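Local coordinates for protein ribulose-bisphosphate carboxylase (Alicyclobacillus acidocaldarius subsp. acidocaldarius, PDB 4NAS) that belongs to the RuBisCO large-chain family, joining an N-terminal alpha/beta domain to a TIM-barrel domain whose metal site holds a calcium ion, at residues Val35-Gly40 / Gly100-Asp105; Asp24-Arg29 / Gly72-Glu77; Glu111-Pro116 / Ala284-Gly289. All blocks are in the same frame, centred on the assembly; numbering follows the deposited sequence.

Contact 1. Residues Val35-Gly40 / Gly100-Asp105; sequences VGLTIG and GKLSMD
Leu37 and Lys101 make the nearest backbone approach, their CA atoms 8.6 Å apart, where the chain leaving helix 26-36 passes the short 3-10 turn 102-104. Both pieces belong to the N-terminal alpha/beta domain of the RuBisCO large-chain fold: one holds the C-terminal end of helix 26-36 and the residues after it, the other links helix 91-99 to strand 108-114. Leu37, the first residue to leave helical geometry, carries the contact. Its CG stands anti to its own carbonyl carbon (chi1 -60°), and the extended second torsion carries the two methyls out to different neighbours. CD1 packs on Leu102, 4.2 Å from its CB, and also lies 4.3 Å from Leu102 CD2, so the methyl rests against the flank of that side chain. A branched aliphatic residue suits both places, since each is buried and no hydrogen bond joins the segments. Tyr82 of strand 73-83 also touches Leu37.

The other methyl, CD2, meets the lysine at the edge of the contact, 4.4 Å from Lys101 NZ. A lysine suits this exposed place because its long aliphatic chain can pass the leucine and still reach the second subunit, where Lys101 packs on Glu179, a metal-site residue. A calcium ion lies about 4 Å from the lysine side chain. This is consistent with the family's architecture, in which the N-terminal domain of one subunit faces the barrel of the other.

Behind the apolar pair the turn is tied internally. Ser103, short enough to fold back on its own backbone, gives its hydroxyl to Gly100: OG lies 3.0 Å from Gly100 O, with a C=O...OG angle of 153°.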
ATOM      1  N   VAL B  35      -8.271   7.676 -22.186  1.00 28.84           N
ATOM      2  CA  VAL B  35      -9.629   8.202 -22.066  1.00 37.11           C
ATOM      3  C   VAL B  35     -10.338   7.690 -20.805  1.00 34.16           C
ATOM      4  O   VAL B  35     -10.915   8.469 -20.048  1.00 29.54           O
ATOM      5  CB  VAL B  35     -10.448   7.881 -23.337  1.00 37.28           C
ATOM      6  CG1 VAL B  35     -11.952   8.186 -23.154  1.00 31.58           C
ATOM      7  CG2 VAL B  35      -9.867   8.637 -24.532  1.00 30.95           C
ATOM      8  N   GLY B  36     -10.268   6.383 -20.572  1.00 41.00           N
ATOM      9  CA  GLY B  36     -10.978   5.760 -19.465  1.00 35.45           C
ATOM     10  C   GLY B  36     -10.518   6.162 -18.070  1.00 26.32           C
ATOM     11  O   GLY B  36     -11.307   6.152 -17.130  1.00 33.02           O
ATOM     12  N   LEU B  37      -9.238   6.474 -17.921  1.00 22.96           N
ATOM     13  CA  LEU B  37      -8.692   6.859 -16.616  1.00 26.86           C
ATOM     14  C   LEU B  37      -8.635   8.372 -16.417  1.00 29.18           C
ATOM     15  O   LEU B  37      -8.020   8.853 -15.471  1.00 35.72           O
ATOM     16  CB  LEU B  37      -7.290   6.270 -16.420  1.00 28.89           C
ATOM     17  CG  LEU B  37      -7.241   4.748 -16.465  1.00 30.46           C
ATOM     18  CD1 LEU B  37      -5.819   4.265 -16.223  1.00 30.83           C
ATOM     19  CD2 LEU B  37      -8.217   4.146 -15.454  1.00 34.88           C
ATOM     20  N   THR B  38      -9.279   9.124 -17.301  1.00 31.45           N
ATOM     21  CA  THR B  38      -9.343  10.562 -17.131  1.00 33.07           C
ATOM     22  C   THR B  38     -10.788  11.073 -17.150  1.00 33.29           C
ATOM     23  O   THR B  38     -11.347  11.380 -16.094  1.00 27.83           O
ATOM     24  CB  THR B  38      -8.478  11.295 -18.167  1.00 35.13           C
ATOM     25  OG1 THR B  38      -8.888  10.928 -19.490  1.00 31.99           O
ATOM     26  CG2 THR B  38      -7.008  10.919 -17.971  1.00 40.84           C
ATOM     27  N   ILE B  39     -11.378  11.163 -18.345  1.00 31.31           N
ATOM     28  CA  ILE B  39     -12.767  11.579 -18.491  1.00 28.06           C
ATOM     29  C   ILE B  39     -13.742  10.412 -18.436  1.00 33.24           C
ATOM     30  O   ILE B  39     -14.966  10.614 -18.413  1.00 28.30           O
ATOM     31  CB  ILE B  39     -13.002  12.359 -19.806  1.00 30.71           C
ATOM     32  CG1 ILE B  39     -12.600  11.514 -21.022  1.00 30.22           C
ATOM     33  CG2 ILE B  39     -12.233  13.659 -19.782  1.00 33.91           C
ATOM     34  CD1 ILE B  39     -13.305  11.946 -22.341  1.00 30.46           C
ATOM     35  N   GLY B  40     -13.213   9.194 -18.414  1.00 31.56           N
ATOM     36  CA  GLY B  40     -14.059   8.013 -18.381  1.00 35.50           C
ATOM     37  C   GLY B  40     -14.539   7.652 -19.770  1.00 38.40           C
ATOM     38  O   GLY B  40     -14.147   6.625 -20.327  1.00 35.78           O
ATOM     39  N   GLY B 100      -4.220   2.385 -10.659  1.00 16.09           N
ATOM     40  CA  GLY B 100      -5.307   2.008  -9.761  1.00 17.53           C
ATOM     41  C   GLY B 100      -5.933   0.733 -10.286  1.00 26.01           C
ATOM     42  O   GLY B 100      -5.498  -0.391  -9.964  1.00 19.62           O
ATOM     43  N   LYS B 101      -6.948   0.917 -11.121  1.00 30.29           N
ATOM     44  CA  LYS B 101      -7.526  -0.189 -11.863  1.00 28.33           C
ATOM     45  C   LYS B 101      -6.488  -0.774 -12.812  1.00 21.95           C
ATOM     46  O   LYS B 101      -6.497  -1.967 -13.079  1.00 20.15           O
ATOM     47  CB  LYS B 101      -8.742   0.276 -12.658  1.00 28.66           C
ATOM     48  CG  LYS B 101      -9.391  -0.837 -13.450  1.00 39.76           C
ATOM     49  CD  LYS B 101      -9.816  -0.372 -14.826  1.00 48.68           C
ATOM     50  CE  LYS B 101     -11.090   0.440 -14.758  1.00 53.12           C
ATOM     51  NZ  LYS B 101     -11.369   1.173 -16.030  1.00 56.17           N
ATOM     52  N   LEU B 102      -5.589   0.069 -13.323  1.00 17.32           N
ATOM     53  CA  LEU B 102      -4.621  -0.397 -14.316  1.00 25.79           C
ATOM     54  C   LEU B 102      -3.672  -1.455 -13.753  1.00 24.81           C
ATOM     55  O   LEU B 102      -3.180  -2.312 -14.502  1.00 16.54           O
ATOM     56  CB  LEU B 102      -3.827   0.772 -14.896  1.00 25.97           C
ATOM     57  CG  LEU B 102      -2.862   0.511 -16.051  1.00 29.08           C
ATOM     58  CD1 LEU B 102      -3.558  -0.139 -17.246  1.00 18.62           C
ATOM     59  CD2 LEU B 102      -2.237   1.832 -16.469  1.00 34.01           C
ATOM     60  N   SER B 103      -3.441  -1.419 -12.438  1.00 20.63           N
ATOM     61  CA  SER B 103      -2.467  -2.336 -11.807  1.00 15.15           C
ATOM     62  C   SER B 103      -2.891  -3.788 -11.882  1.00 19.88           C
ATOM     63  O   SER B 103      -2.069  -4.703 -11.701  1.00 26.83           O
ATOM     64  CB  SER B 103      -2.219  -1.966 -10.343  1.00 15.66           C
ATOM     65  OG  SER B 103      -3.297  -2.364  -9.514  1.00 15.51           O
HETATM   66  N   MSE B 104      -4.167  -3.996 -12.175  1.00 20.42           N
HETATM   67  CA  MSE B 104      -4.760  -5.323 -12.170  1.00 18.28           C
HETATM   68  C   MSE B 104      -4.855  -5.914 -13.576  1.00 24.74           C
HETATM   69  O   MSE B 104      -5.352  -7.029 -13.753  1.00 27.50           O
HETATM   70  CB  MSE B 104      -6.166  -5.247 -11.529  1.00 16.71           C
HETATM   71  CG  MSE B 104      -6.098  -4.831 -10.045  1.00 20.66           C
HETATM   72 SE   MSE B 104      -7.870  -4.609  -9.253  0.75 39.28          SE
HETATM   73  CE  MSE B 104      -8.169  -2.781  -9.655  1.00 23.27           C
ATOM     74  N   ASP B 105      -4.393  -5.163 -14.573  1.00 25.01           N
ATOM     75  CA  ASP B 105      -4.627  -5.537 -15.968  1.00 27.29           C
ATOM     76  C   ASP B 105      -3.552  -6.468 -16.500  1.00 24.16           C
ATOM     77  O   ASP B 105      -2.932  -6.176 -17.519  1.00 24.60           O
ATOM     78  CB  ASP B 105      -4.749  -4.297 -16.871  1.00 33.09           C
ATOM     79  CG  ASP B 105      -6.030  -3.503 -16.611  1.00 41.02           C
ATOM     80  OD1 ASP B 105      -6.909  -4.017 -15.881  1.00 38.71           O
ATOM     81  OD2 ASP B 105      -6.157  -2.371 -17.134  1.00 43.80           O
TER

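Contact 2. Residues Asp24-Arg29 / Gly72-Glu77; sequences DKLEAR and GDVVAE
Leu26 turns CG anti to its carbonyl carbon (chi1 -79°), and Val74 holds CG1 between its backbone N and carbonyl carbon (chi1 75°), so that the two side chains reach toward each other tip to tip. The setting is a helix packed on the face of the mixed sheet of the N-terminal domain, where strand 73-83 runs antiparallel to its neighbours 59-68 and 12-22 and the first turn of helix 26-36 lies over it. The closest backbone pair is Leu26 with Ala76, at 8.4 Å between CA atoms.

The leucine's CD1 makes the closest contacts, to Val74 and Ala76, and its CD2 also lies 4.2 Å from Ala76 CB. The alternation of the strand explains these partners: Val74 and Ala76 point toward the helix, while Val75 and Glu77 point away. The small alanine lets the leucine come close to the strand; the branched valine offers CG1 to the same methyl. Leucine, long and flexible, bridges the gap from the helix, and it also packs on Leu19 and Ile63 of the two flanking strands. At the centre, Leu26 CD1 stands equally far from Val74 CG1 and Ala76 CB, 3.8 Å from each.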
ATOM      1  N   ASP B  24      -1.253  -5.762 -32.249  1.00 49.65           N
ATOM      2  CA  ASP B  24      -2.343  -5.027 -32.890  1.00 54.53           C
ATOM      3  C   ASP B  24      -3.391  -4.513 -31.905  1.00 56.80           C
ATOM      4  O   ASP B  24      -4.388  -3.906 -32.307  1.00 60.93           O
ATOM      5  CB  ASP B  24      -3.006  -5.885 -33.966  1.00 61.67           C
ATOM      6  CG  ASP B  24      -3.480  -7.222 -33.432  1.00 68.89           C
ATOM      7  OD1 ASP B  24      -3.012  -7.641 -32.349  1.00 64.94           O
ATOM      8  OD2 ASP B  24      -4.318  -7.857 -34.106  1.00 79.47           O
ATOM      9  N   LYS B  25      -3.156  -4.747 -30.619  1.00 48.92           N
ATOM     10  CA  LYS B  25      -4.082  -4.322 -29.585  1.00 43.33           C
ATOM     11  C   LYS B  25      -3.524  -3.112 -28.864  1.00 43.06           C
ATOM     12  O   LYS B  25      -4.259  -2.388 -28.194  1.00 39.32           O
ATOM     13  CB  LYS B  25      -4.310  -5.452 -28.578  1.00 40.90           C
ATOM     14  CG  LYS B  25      -4.663  -6.788 -29.210  1.00 41.00           C
ATOM     15  N   LEU B  26      -2.218  -2.897 -29.017  1.00 43.60           N
ATOM     16  CA  LEU B  26      -1.505  -1.871 -28.265  1.00 40.47           C
ATOM     17  C   LEU B  26      -2.107  -0.473 -28.429  1.00 43.64           C
ATOM     18  O   LEU B  26      -2.299   0.255 -27.448  1.00 44.33           O
ATOM     19  CB  LEU B  26      -0.031  -1.852 -28.666  1.00 41.32           C
ATOM     20  CG  LEU B  26       0.867  -2.923 -28.056  1.00 47.22           C
ATOM     21  CD1 LEU B  26       2.289  -2.756 -28.555  1.00 52.21           C
ATOM     22  CD2 LEU B  26       0.824  -2.871 -26.533  1.00 43.42           C
ATOM     23  N   GLU B  27      -2.405  -0.112 -29.670  1.00 41.74           N
ATOM     24  CA  GLU B  27      -2.899   1.223 -29.985  1.00 44.40           C
ATOM     25  C   GLU B  27      -4.269   1.482 -29.350  1.00 41.87           C
ATOM     26  O   GLU B  27      -4.480   2.517 -28.724  1.00 33.41           O
ATOM     27  CB  GLU B  27      -2.961   1.411 -31.498  1.00 55.94           C
ATOM     28  CG  GLU B  27      -2.405   2.749 -31.980  1.00 69.33           C
ATOM     29  CD  GLU B  27      -0.882   2.823 -31.938  1.00 73.63           C
ATOM     30  OE1 GLU B  27      -0.353   3.863 -31.491  1.00 70.78           O
ATOM     31  OE2 GLU B  27      -0.213   1.855 -32.369  1.00 77.66           O
ATOM     32  N   ALA B  28      -5.190   0.532 -29.494  1.00 46.84           N
ATOM     33  CA  ALA B  28      -6.501   0.636 -28.851  1.00 35.97           C
ATOM     34  C   ALA B  28      -6.398   0.590 -27.319  1.00 46.83           C
ATOM     35  O   ALA B  28      -7.051   1.363 -26.621  1.00 43.14           O
ATOM     36  CB  ALA B  28      -7.432  -0.456 -29.352  1.00 38.60           C
ATOM     37  N   ARG B  29      -5.582  -0.321 -26.797  1.00 31.36           N
ATOM     38  CA  ARG B  29      -5.446  -0.439 -25.354  1.00 35.35           C
ATOM     39  C   ARG B  29      -4.929   0.863 -24.753  1.00 33.69           C
ATOM     40  O   ARG B  29      -5.458   1.331 -23.749  1.00 29.34           O
ATOM     41  CB  ARG B  29      -4.541  -1.607 -24.969  1.00 35.36           C
ATOM     42  CG  ARG B  29      -4.436  -1.798 -23.474  1.00 41.74           C
ATOM     43  CD  ARG B  29      -3.672  -3.040 -23.103  1.00 41.72           C
ATOM     44  NE  ARG B  29      -3.392  -3.067 -21.674  1.00 37.32           N
ATOM     45  CZ  ARG B  29      -2.759  -4.051 -21.046  1.00 42.08           C
ATOM     46  NH1 ARG B  29      -2.344  -5.119 -21.719  1.00 39.07           N
ATOM     47  NH2 ARG B  29      -2.547  -3.971 -19.733  1.00 41.02           N
ATOM     48  N   GLY B  72       4.013 -14.654 -30.365  1.00 47.76           N
ATOM     49  CA  GLY B  72       3.261 -13.548 -30.937  1.00 42.67           C
ATOM     50  C   GLY B  72       3.040 -12.397 -29.973  1.00 41.82           C
ATOM     51  O   GLY B  72       2.573 -11.326 -30.370  1.00 42.92           O
ATOM     52  N   ASP B  73       3.376 -12.609 -28.703  1.00 39.20           N
ATOM     53  CA  ASP B  73       3.268 -11.548 -27.712  1.00 35.97           C
ATOM     54  C   ASP B  73       4.377 -10.526 -27.887  1.00 39.92           C
ATOM     55  O   ASP B  73       5.476 -10.841 -28.355  1.00 41.30           O
ATOM     56  CB  ASP B  73       3.343 -12.112 -26.291  1.00 37.88           C
ATOM     57  CG  ASP B  73       2.028 -12.691 -25.816  1.00 43.29           C
ATOM     58  OD1 ASP B  73       1.055 -12.730 -26.601  1.00 42.49           O
ATOM     59  OD2 ASP B  73       1.975 -13.123 -24.649  1.00 46.03           O
ATOM     60  N   VAL B  74       4.088  -9.296 -27.480  1.00 31.77           N
ATOM     61  CA  VAL B  74       5.072  -8.237 -27.505  1.00 33.45           C
ATOM     62  C   VAL B  74       5.312  -7.733 -26.072  1.00 34.15           C
ATOM     63  O   VAL B  74       4.422  -7.800 -25.218  1.00 28.01           O
ATOM     64  CB  VAL B  74       4.588  -7.090 -28.429  1.00 50.53           C
ATOM     65  CG1 VAL B  74       3.490  -6.270 -27.768  1.00 52.13           C
ATOM     66  CG2 VAL B  74       5.719  -6.205 -28.805  1.00 55.80           C
ATOM     67  N   VAL B  75       6.521  -7.274 -25.786  1.00 29.13           N
ATOM     68  CA  VAL B  75       6.717  -6.472 -24.584  1.00 30.63           C
ATOM     69  C   VAL B  75       6.902  -5.049 -25.059  1.00 31.59           C
ATOM     70  O   VAL B  75       7.699  -4.780 -25.954  1.00 33.26           O
ATOM     71  CB  VAL B  75       7.900  -6.928 -23.724  1.00 27.01           C
ATOM     72  CG1 VAL B  75       8.178  -5.910 -22.617  1.00 32.09           C
ATOM     73  CG2 VAL B  75       7.602  -8.283 -23.116  1.00 33.66           C
ATOM     74  N   ALA B  76       6.128  -4.140 -24.486  1.00 27.75           N
ATOM     75  CA  ALA B  76       6.147  -2.767 -24.938  1.00 27.51           C
ATOM     76  C   ALA B  76       6.125  -1.787 -23.783  1.00 29.04           C
ATOM     77  O   ALA B  76       5.754  -2.133 -22.647  1.00 27.03           O
ATOM     78  CB  ALA B  76       4.974  -2.506 -25.878  1.00 28.18           C
ATOM     79  N   GLU B  77       6.550  -0.565 -24.078  1.00 23.19           N
ATOM     80  CA  GLU B  77       6.364   0.551 -23.171  1.00 21.27           C
ATOM     81  C   GLU B  77       5.317   1.472 -23.767  1.00 33.25           C
ATOM     82  O   GLU B  77       5.278   1.693 -24.979  1.00 33.09           O
ATOM     83  CB  GLU B  77       7.665   1.321 -22.960  1.00 29.10           C
ATOM     84  CG  GLU B  77       8.609   0.637 -21.980  1.00 34.75           C
ATOM     85  CD  GLU B  77       9.840   1.460 -21.691  1.00 35.20           C
ATOM     86  OE1 GLU B  77       9.946   2.582 -22.229  1.00 39.84           O
ATOM     87  OE2 GLU B  77      10.703   0.979 -20.925  1.00 33.56           O
TER

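Contact 3. Residues Glu111-Pro116 / Ala284-Gly289; sequences ERLQMP and ADIVLG
Apolar packing joins Leu113 of strand 108-114 to Ile286 of helix 284-295. Their side chains cross at about a right angle, with Leu113 CD1 4.2 Å from Ile286 CG2. The isoleucine's branching serves two surfaces: its other arm, set with CG1 anti to the carbonyl carbon (chi1 -66°), lays CD1 against the peptide link between Glu111 and Arg112, 3.7 Å from Glu111 O and 3.8 Å from Arg112 N.

Polar contact is made through water. Two waters bridge Glu111 O to the Asp285 carboxylate: the one on OD1 lies 2.9 Å from Glu111 O, the one on OD2 2.7 Å from it. They have more acceptors in reach than protons, so not all their bonds can form at once. The short acid stops short of the strand, and the waters close the gap; OD2 also bonds His322. The carboxylate of Glu111 itself is paired with Arg109.

In the backbone, Glu111 and Arg112 both face Thr16 in a classic beta bulge. The strand lies in the mixed sheet between strands 12-22 and 281-282. The axes of strand 111-114 and helix turn 284-289, on the barrel-domain side, pass 8.4 Å apart at 55°, and Asp285 packs in turn on helix 313-324.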
ATOM      1  N   GLU B 111       6.827   2.101 -14.457  1.00 16.25           N
ATOM      2  CA  GLU B 111       8.280   2.231 -14.581  1.00 24.90           C
ATOM      3  C   GLU B 111       8.766   3.643 -14.311  1.00 22.87           C
ATOM      4  O   GLU B 111       9.885   3.856 -13.833  1.00 19.22           O
ATOM      5  CB  GLU B 111       8.708   1.878 -16.012  1.00 29.08           C
ATOM      6  CG  GLU B 111       8.495   0.425 -16.416  1.00 39.13           C
ATOM      7  CD  GLU B 111       9.585  -0.481 -15.890  1.00 47.97           C
ATOM      8  OE1 GLU B 111      10.450  -0.895 -16.693  1.00 48.92           O
ATOM      9  OE2 GLU B 111       9.583  -0.768 -14.675  1.00 50.32           O
ATOM     10  N   ARG B 112       7.943   4.618 -14.669  1.00 20.57           N
ATOM     11  CA  ARG B 112       8.361   6.007 -14.573  1.00 17.50           C
ATOM     12  C   ARG B 112       7.170   6.938 -14.378  1.00 20.85           C
ATOM     13  O   ARG B 112       6.082   6.736 -14.958  1.00 18.74           O
ATOM     14  CB  ARG B 112       9.166   6.426 -15.810  1.00 18.85           C
ATOM     15  CG  ARG B 112       9.727   7.856 -15.716  1.00 28.78           C
ATOM     16  CD  ARG B 112      10.456   8.314 -16.985  1.00 26.65           C
ATOM     17  NE  ARG B 112      11.145   9.585 -16.753  1.00 24.32           N
ATOM     18  CZ  ARG B 112      11.820  10.258 -17.676  1.00 35.07           C
ATOM     19  NH1 ARG B 112      11.884   9.799 -18.913  1.00 39.75           N
ATOM     20  NH2 ARG B 112      12.420  11.402 -17.365  1.00 43.05           N
ATOM     21  N   LEU B 113       7.377   7.941 -13.528  1.00 23.43           N
ATOM     22  CA  LEU B 113       6.423   9.034 -13.374  1.00 27.22           C
ATOM     23  C   LEU B 113       7.124  10.354 -13.606  1.00 23.42           C
ATOM     24  O   LEU B 113       8.034  10.738 -12.860  1.00 27.24           O
ATOM     25  CB  LEU B 113       5.813   9.032 -11.977  1.00 16.45           C
ATOM     26  CG  LEU B 113       4.798   7.935 -11.681  1.00 16.69           C
ATOM     27  CD1 LEU B 113       4.413   8.013 -10.194  1.00 18.07           C
ATOM     28  CD2 LEU B 113       3.545   8.018 -12.563  1.00 16.45           C
ATOM     29  N   GLN B 114       6.732  11.057 -14.652  1.00 21.50           N
ATOM     30  CA  GLN B 114       7.284  12.395 -14.835  1.00 22.13           C
ATOM     31  C   GLN B 114       6.277  13.407 -14.313  1.00 24.97           C
ATOM     32  O   GLN B 114       5.169  13.532 -14.841  1.00 28.12           O
ATOM     33  CB  GLN B 114       7.639  12.649 -16.299  1.00 24.18           C
ATOM     34  CG  GLN B 114       8.781  11.752 -16.785  1.00 24.63           C
ATOM     35  CD  GLN B 114       9.032  11.860 -18.277  1.00 29.09           C
ATOM     36  OE1 GLN B 114       9.524  12.879 -18.761  1.00 29.43           O
ATOM     37  NE2 GLN B 114       8.705  10.800 -19.015  1.00 31.78           N
HETATM   38  N   MSE B 115       6.664  14.134 -13.277  1.00 23.91           N
HETATM   39  CA  MSE B 115       5.709  14.983 -12.571  1.00 25.55           C
HETATM   40  C   MSE B 115       5.913  16.473 -12.779  1.00 26.29           C
HETATM   41  O   MSE B 115       7.025  16.983 -12.644  1.00 29.74           O
HETATM   42  CB  MSE B 115       5.694  14.613 -11.101  1.00 21.90           C
HETATM   43  CG  MSE B 115       5.219  13.194 -10.953  1.00 28.38           C
HETATM   44 SE   MSE B 115       4.878  12.783  -9.143  0.90 60.09          SE
HETATM   45  CE  MSE B 115       4.428  14.533  -8.441  1.00 34.25           C
ATOM     46  N   PRO B 116       4.830  17.169 -13.147  1.00 29.91           N
ATOM     47  CA  PRO B 116       4.933  18.594 -13.438  1.00 29.30           C
ATOM     48  C   PRO B 116       5.176  19.341 -12.141  1.00 29.05           C
ATOM     49  O   PRO B 116       4.801  18.853 -11.065  1.00 25.31           O
ATOM     50  CB  PRO B 116       3.551  18.950 -13.994  1.00 33.31           C
ATOM     51  CG  PRO B 116       2.840  17.655 -14.183  1.00 36.87           C
ATOM     52  CD  PRO B 116       3.444  16.688 -13.233  1.00 34.63           C
ATOM     53  N   ALA B 284      11.152   0.071  -7.947  1.00 19.78           N
ATOM     54  CA  ALA B 284      11.656   0.408  -6.625  1.00 20.86           C
ATOM     55  C   ALA B 284      12.091   1.853  -6.486  1.00 15.29           C
ATOM     56  O   ALA B 284      11.950   2.413  -5.422  1.00 12.77           O
ATOM     57  CB  ALA B 284      12.768  -0.526  -6.200  1.00 12.74           C
ATOM     58  N   ASP B 285      12.588   2.484  -7.550  1.00 13.47           N
ATOM     59  CA  ASP B 285      13.036   3.863  -7.398  1.00 15.14           C
ATOM     60  C   ASP B 285      11.868   4.825  -7.167  1.00 19.50           C
ATOM     61  O   ASP B 285      12.037   5.917  -6.602  1.00 17.92           O
ATOM     62  CB  ASP B 285      13.887   4.314  -8.586  1.00 13.60           C
ATOM     63  CG  ASP B 285      13.122   4.260  -9.883  1.00 31.02           C
ATOM     64  OD1 ASP B 285      12.759   3.136 -10.292  1.00 30.68           O
ATOM     65  OD2 ASP B 285      12.875   5.328 -10.477  1.00 26.36           O
ATOM     66  N   ILE B 286      10.684   4.433  -7.618  1.00 18.95           N
ATOM     67  CA  ILE B 286       9.510   5.260  -7.424  1.00 22.28           C
ATOM     68  C   ILE B 286       9.059   5.055  -5.981  1.00 22.20           C
ATOM     69  O   ILE B 286       8.865   6.011  -5.237  1.00 15.76           O
ATOM     70  CB  ILE B 286       8.377   4.889  -8.421  1.00 15.70           C
ATOM     71  CG1 ILE B 286       8.795   5.210  -9.860  1.00 18.05           C
ATOM     72  CG2 ILE B 286       7.017   5.576  -8.034  1.00 13.03           C
ATOM     73  CD1 ILE B 286       7.813   4.635 -10.917  1.00 20.99           C
ATOM     74  N   VAL B 287       8.948   3.794  -5.588  1.00 18.91           N
ATOM     75  CA  VAL B 287       8.416   3.423  -4.264  1.00 22.13           C
ATOM     76  C   VAL B 287       9.310   3.929  -3.114  1.00 23.39           C
ATOM     77  O   VAL B 287       8.832   4.512  -2.132  1.00 15.77           O
ATOM     78  CB  VAL B 287       8.266   1.895  -4.146  1.00 17.83           C
ATOM     79  CG1 VAL B 287       7.796   1.499  -2.742  1.00 19.29           C
ATOM     80  CG2 VAL B 287       7.290   1.351  -5.204  1.00 19.86           C
ATOM     81  N   LEU B 288      10.612   3.726  -3.265  1.00 14.54           N
ATOM     82  CA  LEU B 288      11.568   4.082  -2.212  1.00 17.21           C
ATOM     83  C   LEU B 288      12.279   5.395  -2.453  1.00 18.68           C
ATOM     84  O   LEU B 288      13.039   5.856  -1.602  1.00 16.30           O
ATOM     85  CB  LEU B 288      12.613   2.962  -2.051  1.00 12.86           C
ATOM     86  CG  LEU B 288      11.995   1.625  -1.668  1.00 18.43           C
ATOM     87  CD1 LEU B 288      13.043   0.515  -1.636  1.00 23.46           C
ATOM     88  CD2 LEU B 288      11.297   1.741  -0.314  1.00 19.74           C
ATOM     89  N   GLY B 289      12.046   6.032  -3.597  1.00 15.99           N
ATOM     90  CA  GLY B 289      12.829   7.215  -3.895  1.00 19.55           C
ATOM     91  C   GLY B 289      11.989   8.451  -4.117  1.00 18.24           C
ATOM     92  O   GLY B 289      11.893   9.343  -3.260  1.00 18.30           O
TER
HETATM   93  O   HOH W   1      12.402   2.796 -12.780  1.00 21.02           O
HETATM   94  O   HOH W   2      11.473   5.695 -12.590  1.00 34.60           O

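Contacts 1 and 2 share helix 26-36, one at its end and one at its start; their centres lie about 17 Å apart, and a weak hydrogen bond from Arg29 to the carbonyl of Asp105 joins them. Contacts 2 and 3 both reach the same mixed sheet, with centres about 23 Å apart. Contacts 1 and 2 are buried, and contact 2 is purely apolar. Contact 1 is leucine-based too, but its exposed member, Lys101, packs on Glu179 of the second subunit, near a calcium ion. Contact 3, only partly buried, adds bridging waters to its hydrocarbon packing, fitting a junction between the N-terminal and barrel domains rather than a core within one domain.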